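Local coordinates for 3-oxoacyl-[acyl-carrier-protein] synthase 3 (Micrococcus luteus NCTC 2665, PDB 4EWP) that probably catalyses the condensation of acetyl-CoA with malonyl-ACP that starts fatty acid synthesis, acting as a homodimer of the thiolase-like superfamily, at residues L27-N30 and E31-I34; G191-G194 and E195-S198; A315-R318 and L319-N323. All coordinates share one frame; numbering follows the deposited sequence.

Overall arrangement
The three contacts come in series along the chain, and each is local, between residues a few positions apart. Contact 1 turns strand 27-29 into the short helix 30-33 at the surface. Contact 2 leaves strand 189-192, outermost within this chain in the second five-stranded sheet. Contact 3 ends helix 311-322, whose side chains touch a strand of each five-stranded sheet, 13-22 and 269-274. Centres of contacts 1 and 3 are 25 Å apart and their nearest atoms about 8 Å; contact 2 lies 32 Å from either, centre to centre. Contacts 2 and 3 fall on opposite sides of the chain's centre: contact 2 belongs to the dimer interface, while contacts 1 and 3 touch no other chain.

Contact 1 of 3, residues L27-N30 and E31-I34; sequences LVPN and EDLI
Val28 and Asp32 meet where the chain turns from strand into helix: CG1 of Val28 lies 3.8 Å from CB of Asp32. That branch is anti to the backbone N (chi1 178°), which carries it to the start of the helix, where it also comes within 4.2 Å of Leu33 CG. A beta-branched valine suits a strand, and here its CG1 supplies apolar contact to both residues. Beside it the carboxylate of Asp32 lies against the ring of Pro29, with OD2 3.6 Å from CD and OD1 next to CG, a contact of van der Waals kind. Proline brings a ring to that carboxylate and has no N-H to offer.

Backbone bonds set these side chains in place. Asp32 N donates to Pro29 O at 3.1 Å, and Leu33 N to Asn30 O at 3.0 Å. Both span i to i+3, as in a 3-10-like turn, and in both the donor stands above the carbonyl plane. Ile34 N adds a weak bond to the same Asn30 O, which CG2 of Ile34 also approaches.

Farther out, buried Asn30 is fixed by its amide: OD1 accepts from Arg53, while ND2 donates to Ile50 O and Asp41. Val28 pairs through its backbone with Arg53, joining strand 27-29 to its antiparallel neighbour 52-54, and Ile34 rests on Ile44 of helix 41-48.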
loop_
_atom_site.group_PDB
_atom_site.type_symbol
_atom_site.label_atom_id
_atom_site.label_comp_id
_atom_site.label_asym_id
_atom_site.label_seq_id
_atom_site.Cartn_x
_atom_site.Cartn_y
_atom_site.Cartn_z
ATOM N N LEU A 27 -29.113 1.114 -2.398
ATOM C CA LEU A 27 -28.940 0.545 -3.722
ATOM C C LEU A 27 -29.504 1.526 -4.720
ATOM O O LEU A 27 -30.716 1.604 -4.895
ATOM C CB LEU A 27 -29.670 -0.793 -3.838
ATOM C CG LEU A 27 -29.191 -1.883 -2.874
ATOM C CD1 LEU A 27 -29.771 -3.232 -3.292
ATOM C CD2 LEU A 27 -27.660 -1.956 -2.795
ATOM N N VAL A 28 -28.625 2.291 -5.356
ATOM C CA VAL A 28 -29.039 3.307 -6.317
ATOM C C VAL A 28 -29.384 2.687 -7.669
ATOM O O VAL A 28 -28.590 1.948 -8.245
ATOM C CB VAL A 28 -27.935 4.370 -6.493
ATOM C CG1 VAL A 28 -28.339 5.402 -7.531
ATOM C CG2 VAL A 28 -27.616 5.032 -5.153
ATOM N N PRO A 29 -30.596 2.970 -8.175
ATOM C CA PRO A 29 -30.991 2.447 -9.489
ATOM C C PRO A 29 -30.486 3.321 -10.633
ATOM O O PRO A 29 -30.198 4.507 -10.445
ATOM C CB PRO A 29 -32.517 2.499 -9.435
ATOM C CG PRO A 29 -32.804 3.657 -8.550
ATOM C CD PRO A 29 -31.713 3.642 -7.492
ATOM N N ASN A 30 -30.401 2.733 -11.819
ATOM C CA ASN A 30 -29.882 3.440 -12.977
ATOM C C ASN A 30 -30.496 4.814 -13.182
ATOM O O ASN A 30 -29.821 5.744 -13.613
ATOM C CB ASN A 30 -30.050 2.586 -14.233
ATOM C CG ASN A 30 -29.130 1.376 -14.238
ATOM O OD1 ASN A 30 -28.158 1.311 -13.469
ATOM N ND2 ASN A 30 -29.422 0.413 -15.107
ATOM N N GLU A 31 -31.777 4.939 -12.862
ATOM C CA GLU A 31 -32.558 6.121 -13.220
ATOM C C GLU A 31 -32.060 7.388 -12.520
ATOM O O GLU A 31 -32.226 8.499 -13.029
ATOM C CB GLU A 31 -34.039 5.887 -12.903
ATOM C CG GLU A 31 -34.996 6.856 -13.595
ATOM C CD GLU A 31 -35.439 6.396 -14.988
ATOM O OE1 GLU A 31 -35.070 5.274 -15.408
ATOM O OE2 GLU A 31 -36.168 7.165 -15.656
ATOM N N ASP A 32 -31.452 7.213 -11.354
ATOM C CA ASP A 32 -30.967 8.339 -10.565
ATOM C C ASP A 32 -29.726 8.952 -11.202
ATOM O O ASP A 32 -29.404 10.118 -10.964
ATOM C CB ASP A 32 -30.645 7.897 -9.132
ATOM C CG ASP A 32 -31.887 7.463 -8.353
ATOM O OD1 ASP A 32 -32.986 7.386 -8.950
ATOM O OD2 ASP A 32 -31.762 7.187 -7.139
ATOM N N LEU A 33 -29.036 8.168 -12.023
ATOM C CA LEU A 33 -27.747 8.583 -12.572
ATOM C C LEU A 33 -27.793 9.005 -14.042
ATOM O O LEU A 33 -26.890 9.695 -14.522
ATOM C CB LEU A 33 -26.730 7.454 -12.417
ATOM C CG LEU A 33 -26.511 6.964 -10.993
ATOM C CD1 LEU A 33 -25.418 5.887 -10.941
ATOM C CD2 LEU A 33 -26.158 8.144 -10.104
ATOM N N ILE A 34 -28.832 8.584 -14.756
ATOM C CA ILE A 34 -28.851 8.725 -16.209
ATOM C C ILE A 34 -28.907 10.166 -16.725
ATOM O O ILE A 34 -28.531 10.427 -17.868
ATOM C CB ILE A 34 -30.008 7.934 -16.826
ATOM C CG1 ILE A 34 -31.326 8.326 -16.151
ATOM C CG2 ILE A 34 -29.738 6.446 -16.699
ATOM C CD1 ILE A 34 -32.551 7.696 -16.794
#

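Contact 2 of 3, residues G191-G194 and E195-S198; sequences GSDG and ERWS
Asp193 holds the backbone of the turn that follows strand 189-192, its carboxylate reaching ahead to Glu195. Among the hydrogen bonds, Asp193 OD1 accepts from Glu195 N at 2.9 Å, with the donor 41° above the carboxylate plane. This link from an aspartate side chain to the N-H two residues on forms an Asx turn, and CG anti to the backbone N (chi1 -178°) swings the acceptor forward to it. The winding continues through the backbone, where O of the buried Gly194 accepts from Trp197 N at 3.0 Å; a bond from Arg196 N to Asp193 O is less certain, since the position of its donor is doubtful.

Water adds a further link. One molecule donates to Asp193 OD1 at 2.7 Å and, weakly, to Glu195 OE1, so OD1 receives two donors.

Van der Waals contact comes from the other oxygen, OD2, which lies 3.6 Å from Arg196 CD. The bend at chi3 takes the guanidinium elsewhere, and NE remains 5.0 Å from OD2.

Contacts with the second subunit involve Trp197, whose NE1 donates to Ser100 O of that chain and whose ring makes an edge-to-face contact with its His96. Ser192 OG likewise bonds to Ala114 O there.

Chemically, then, Asp193 serves this turn as an acceptor for N-H and water. The bridging water probably eases the proximity of the Asp193 and Glu195 carboxylates, and Arg196 probably gives diffuse electrostatic help.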
loop_
_atom_site.group_PDB
_atom_site.type_symbol
_atom_site.label_atom_id
_atom_site.label_comp_id
_atom_site.label_asym_id
_atom_site.label_seq_id
_atom_site.Cartn_x
_atom_site.Cartn_y
_atom_site.Cartn_z
ATOM N N GLY A 191 0.715 -9.690 -11.711
ATOM C CA GLY A 191 1.628 -8.891 -12.510
ATOM C C GLY A 191 1.143 -7.482 -12.746
ATOM O O GLY A 191 0.134 -7.046 -12.180
ATOM N N SER A 192 1.868 -6.775 -13.607
ATOM C CA SER A 192 1.613 -5.373 -13.867
ATOM C C SER A 192 2.004 -5.060 -15.301
ATOM O O SER A 192 2.815 -5.758 -15.908
ATOM C CB SER A 192 2.453 -4.497 -12.928
ATOM O OG SER A 192 3.817 -4.480 -13.353
ATOM N N ASP A 193 1.425 -4.002 -15.844
ATOM C CA ASP A 193 1.962 -3.418 -17.066
ATOM C C ASP A 193 1.842 -1.918 -16.977
ATOM O O ASP A 193 0.845 -1.334 -17.410
ATOM C CB ASP A 193 1.261 -3.934 -18.324
ATOM C CG ASP A 193 1.861 -3.347 -19.598
ATOM O OD1 ASP A 193 2.823 -2.552 -19.503
ATOM O OD2 ASP A 193 1.370 -3.672 -20.694
ATOM N N GLY A 194 2.860 -1.297 -16.392
ATOM C CA GLY A 194 2.870 0.138 -16.215
ATOM C C GLY A 194 2.927 0.905 -17.524
ATOM O O GLY A 194 2.713 2.121 -17.538
ATOM N N GLU A 195 3.243 0.232 -18.628
ATOM C CA GLU A 195 3.230 0.944 -19.902
ATOM C C GLU A 195 1.826 1.483 -20.139
ATOM O O GLU A 195 1.638 2.465 -20.857
ATOM C CB GLU A 195 3.651 0.064 -21.083
ATOM C CG GLU A 195 3.532 0.818 -22.407
ATOM C CD GLU A 195 4.022 0.031 -23.611
ATOM O OE1 GLU A 195 5.100 -0.593 -23.533
ATOM O OE2 GLU A 195 3.322 0.044 -24.645
ATOM N N ARG A 196 0.842 0.840 -19.513
ATOM C CA ARG A 196 -0.547 1.192 -19.752
ATOM C C ARG A 196 -1.147 1.846 -18.526
ATOM O O ARG A 196 -2.353 1.731 -18.271
ATOM C CB ARG A 196 -1.337 -0.044 -20.201
ATOM C CG ARG A 196 -0.760 -0.655 -21.491
ATOM C CD ARG A 196 -1.481 -1.918 -21.949
ATOM N NE ARG A 196 -2.880 -1.635 -22.262
ATOM C CZ ARG A 196 -3.588 -2.260 -23.197
ATOM N NH1 ARG A 196 -3.027 -3.214 -23.926
ATOM N NH2 ARG A 196 -4.857 -1.926 -23.404
ATOM N N TRP A 197 -0.293 2.551 -17.781
ATOM C CA TRP A 197 -0.698 3.235 -16.541
ATOM C C TRP A 197 -1.903 4.157 -16.749
ATOM O O TRP A 197 -2.764 4.270 -15.879
ATOM C CB TRP A 197 0.496 4.022 -15.982
ATOM C CG TRP A 197 0.396 4.534 -14.558
ATOM C CD1 TRP A 197 0.679 3.840 -13.409
ATOM C CD2 TRP A 197 0.078 5.878 -14.140
ATOM N NE1 TRP A 197 0.521 4.656 -12.305
ATOM C CE2 TRP A 197 0.158 5.909 -12.728
ATOM C CE3 TRP A 197 -0.286 7.044 -14.817
ATOM C CZ2 TRP A 197 -0.121 7.059 -11.991
ATOM C CZ3 TRP A 197 -0.556 8.189 -14.079
ATOM C CH2 TRP A 197 -0.473 8.186 -12.683
ATOM N N SER A 198 -1.996 4.777 -17.921
ATOM C CA SER A 198 -3.020 5.790 -18.126
ATOM C C SER A 198 -4.367 5.231 -18.585
ATOM O O SER A 198 -5.330 5.990 -18.726
ATOM C CB SER A 198 -2.539 6.864 -19.109
ATOM O OG SER A 198 -2.634 6.390 -20.445
HETATM O O HOH W 1 5.039 -2.750 -20.965
#

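Contact 3 of 3, residues A315-R318 and L319-N323; sequences AMHR and LLEEN
Arg318 NE donates to Glu322 OE2 at 2.7 Å, the shortest bond of the contact and part of a salt bridge between residues i and i+4, one turn apart on the helix. It is almost straight, at 176°. The carboxylate oxygen lies at the edge of the guanidinium, close to its plane, whereas NE meets OE2 from above the carboxylate plane; the two flat groups are nearly perpendicular, 87° apart. With CG anti to the backbone N (chi1 179°), the extended chain brings NE to OE2, and CG and CD lie alongside the same oxygen. NH1 makes salt bridges with Asp300 and Asp303. A long residue with several N-H groups suits a position set among three carboxylates. Replacing it with an alanine would probably leave Glu322, Asp300 and Asp303 without the positive charge they share.

Along the same helix, His317 and Glu321 approach obliquely, CE1 lying 3.7 Å from OE2. The stronger partner of the imidazole is Glu72, hydrogen-bonded to NE2, so the ring's tilt is probably set mainly by that bond.

On the apolar side Met316 and Leu320 run side by side, with CG of the methionine 4.1 Å from CD1 of the leucine. Apolar chains suit these places because Met316 meets Ile273 of strand 269-274 and Leu320 meets Val19 of strand 13-22. Beneath them the backbone keeps regular alpha-helical bonds, from Leu319 N to Ala315 O at 2.8 Å through to Glu322 N to Arg318 O. The side chain of Ala315 is about 9 Å from that of His275, a predicted active-site residue, placing the helix near the probable catalytic site.

The helix end is thus amphipathic: apolar side chains meet the strands, while Arg318 joins three carboxylates and is likely to keep Glu322 ionised.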
loop_
_atom_site.group_PDB
_atom_site.type_symbol
_atom_site.label_atom_id
_atom_site.label_comp_id
_atom_site.label_asym_id
_atom_site.label_seq_id
_atom_site.Cartn_x
_atom_site.Cartn_y
_atom_site.Cartn_z
ATOM N N ALA A 315 -18.556 -10.961 -3.775
ATOM C CA ALA A 315 -19.216 -11.932 -4.652
ATOM C C ALA A 315 -19.065 -13.336 -4.085
ATOM O O ALA A 315 -19.977 -14.155 -4.177
ATOM C CB ALA A 315 -18.637 -11.868 -6.052
ATOM N N MET A 316 -17.905 -13.613 -3.497
ATOM C CA MET A 316 -17.660 -14.913 -2.879
ATOM C C MET A 316 -18.637 -15.114 -1.733
ATOM O O MET A 316 -19.230 -16.194 -1.573
ATOM C CB MET A 316 -16.235 -14.989 -2.334
ATOM C CG MET A 316 -15.905 -16.334 -1.730
ATOM S SD MET A 316 -14.352 -16.290 -0.835
ATOM C CE MET A 316 -13.205 -15.952 -2.173
ATOM N N HIS A 317 -18.796 -14.057 -0.939
ATOM C CA HIS A 317 -19.721 -14.065 0.184
ATOM C C HIS A 317 -21.145 -14.363 -0.282
ATOM O O HIS A 317 -21.855 -15.168 0.330
ATOM C CB HIS A 317 -19.657 -12.731 0.920
ATOM C CG HIS A 317 -20.516 -12.660 2.146
ATOM N ND1 HIS A 317 -21.864 -12.368 2.097
ATOM C CD2 HIS A 317 -20.207 -12.788 3.462
ATOM C CE1 HIS A 317 -22.354 -12.350 3.325
ATOM N NE2 HIS A 317 -21.365 -12.590 4.173
ATOM N N ARG A 318 -21.564 -13.725 -1.368
ATOM C CA ARG A 318 -22.898 -13.960 -1.891
ATOM C C ARG A 318 -23.034 -15.369 -2.458
ATOM O O ARG A 318 -24.071 -15.999 -2.305
ATOM C CB ARG A 318 -23.270 -12.928 -2.953
ATOM C CG ARG A 318 -24.655 -13.155 -3.557
ATOM C CD ARG A 318 -25.006 -12.054 -4.533
ATOM N NE ARG A 318 -26.343 -12.226 -5.099
ATOM C CZ ARG A 318 -26.920 -11.363 -5.932
ATOM N NH1 ARG A 318 -26.282 -10.261 -6.294
ATOM N NH2 ARG A 318 -28.137 -11.607 -6.405
ATOM N N LEU A 319 -21.988 -15.863 -3.109
ATOM C CA LEU A 319 -22.018 -17.212 -3.657
ATOM C C LEU A 319 -22.286 -18.239 -2.565
ATOM O O LEU A 319 -23.068 -19.178 -2.753
ATOM C CB LEU A 319 -20.690 -17.525 -4.345
ATOM C CG LEU A 319 -20.810 -17.980 -5.793
ATOM C CD1 LEU A 319 -21.828 -17.110 -6.517
ATOM C CD2 LEU A 319 -19.466 -17.939 -6.498
ATOM N N LEU A 320 -21.631 -18.061 -1.418
ATOM C CA LEU A 320 -21.720 -19.030 -0.328
ATOM C C LEU A 320 -23.056 -18.970 0.392
ATOM O O LEU A 320 -23.579 -19.998 0.821
ATOM C CB LEU A 320 -20.576 -18.843 0.656
ATOM C CG LEU A 320 -19.254 -19.308 0.046
ATOM C CD1 LEU A 320 -18.040 -18.733 0.772
ATOM C CD2 LEU A 320 -19.211 -20.837 -0.043
ATOM N N GLU A 321 -23.616 -17.776 0.533
ATOM C CA GLU A 321 -24.940 -17.686 1.113
ATOM C C GLU A 321 -25.952 -18.390 0.217
ATOM O O GLU A 321 -26.739 -19.204 0.692
ATOM C CB GLU A 321 -25.338 -16.238 1.365
ATOM C CG GLU A 321 -24.931 -15.737 2.736
ATOM C CD GLU A 321 -25.711 -14.508 3.147
ATOM O OE1 GLU A 321 -26.514 -14.017 2.321
ATOM O OE2 GLU A 321 -25.522 -14.038 4.292
ATOM N N GLU A 322 -25.907 -18.104 -1.082
ATOM C CA GLU A 322 -26.881 -18.663 -2.014
ATOM C C GLU A 322 -26.679 -20.167 -2.285
ATOM O O GLU A 322 -27.641 -20.878 -2.593
ATOM C CB GLU A 322 -26.901 -17.855 -3.314
ATOM C CG GLU A 322 -27.551 -16.485 -3.156
ATOM C CD GLU A 322 -27.385 -15.587 -4.379
ATOM O OE1 GLU A 322 -26.835 -16.044 -5.409
ATOM O OE2 GLU A 322 -27.806 -14.415 -4.306
ATOM N N ASN A 323 -25.436 -20.640 -2.166
ATOM C CA ASN A 323 -25.110 -22.062 -2.339
ATOM C C ASN A 323 -24.112 -22.567 -1.273
ATOM O O ASN A 323 -22.924 -22.767 -1.566
ATOM C CB ASN A 323 -24.541 -22.355 -3.745
ATOM C CG ASN A 323 -25.048 -21.387 -4.828
ATOM O OD1 ASN A 323 -24.684 -20.201 -4.850
ATOM N ND2 ASN A 323 -25.846 -21.906 -5.761
#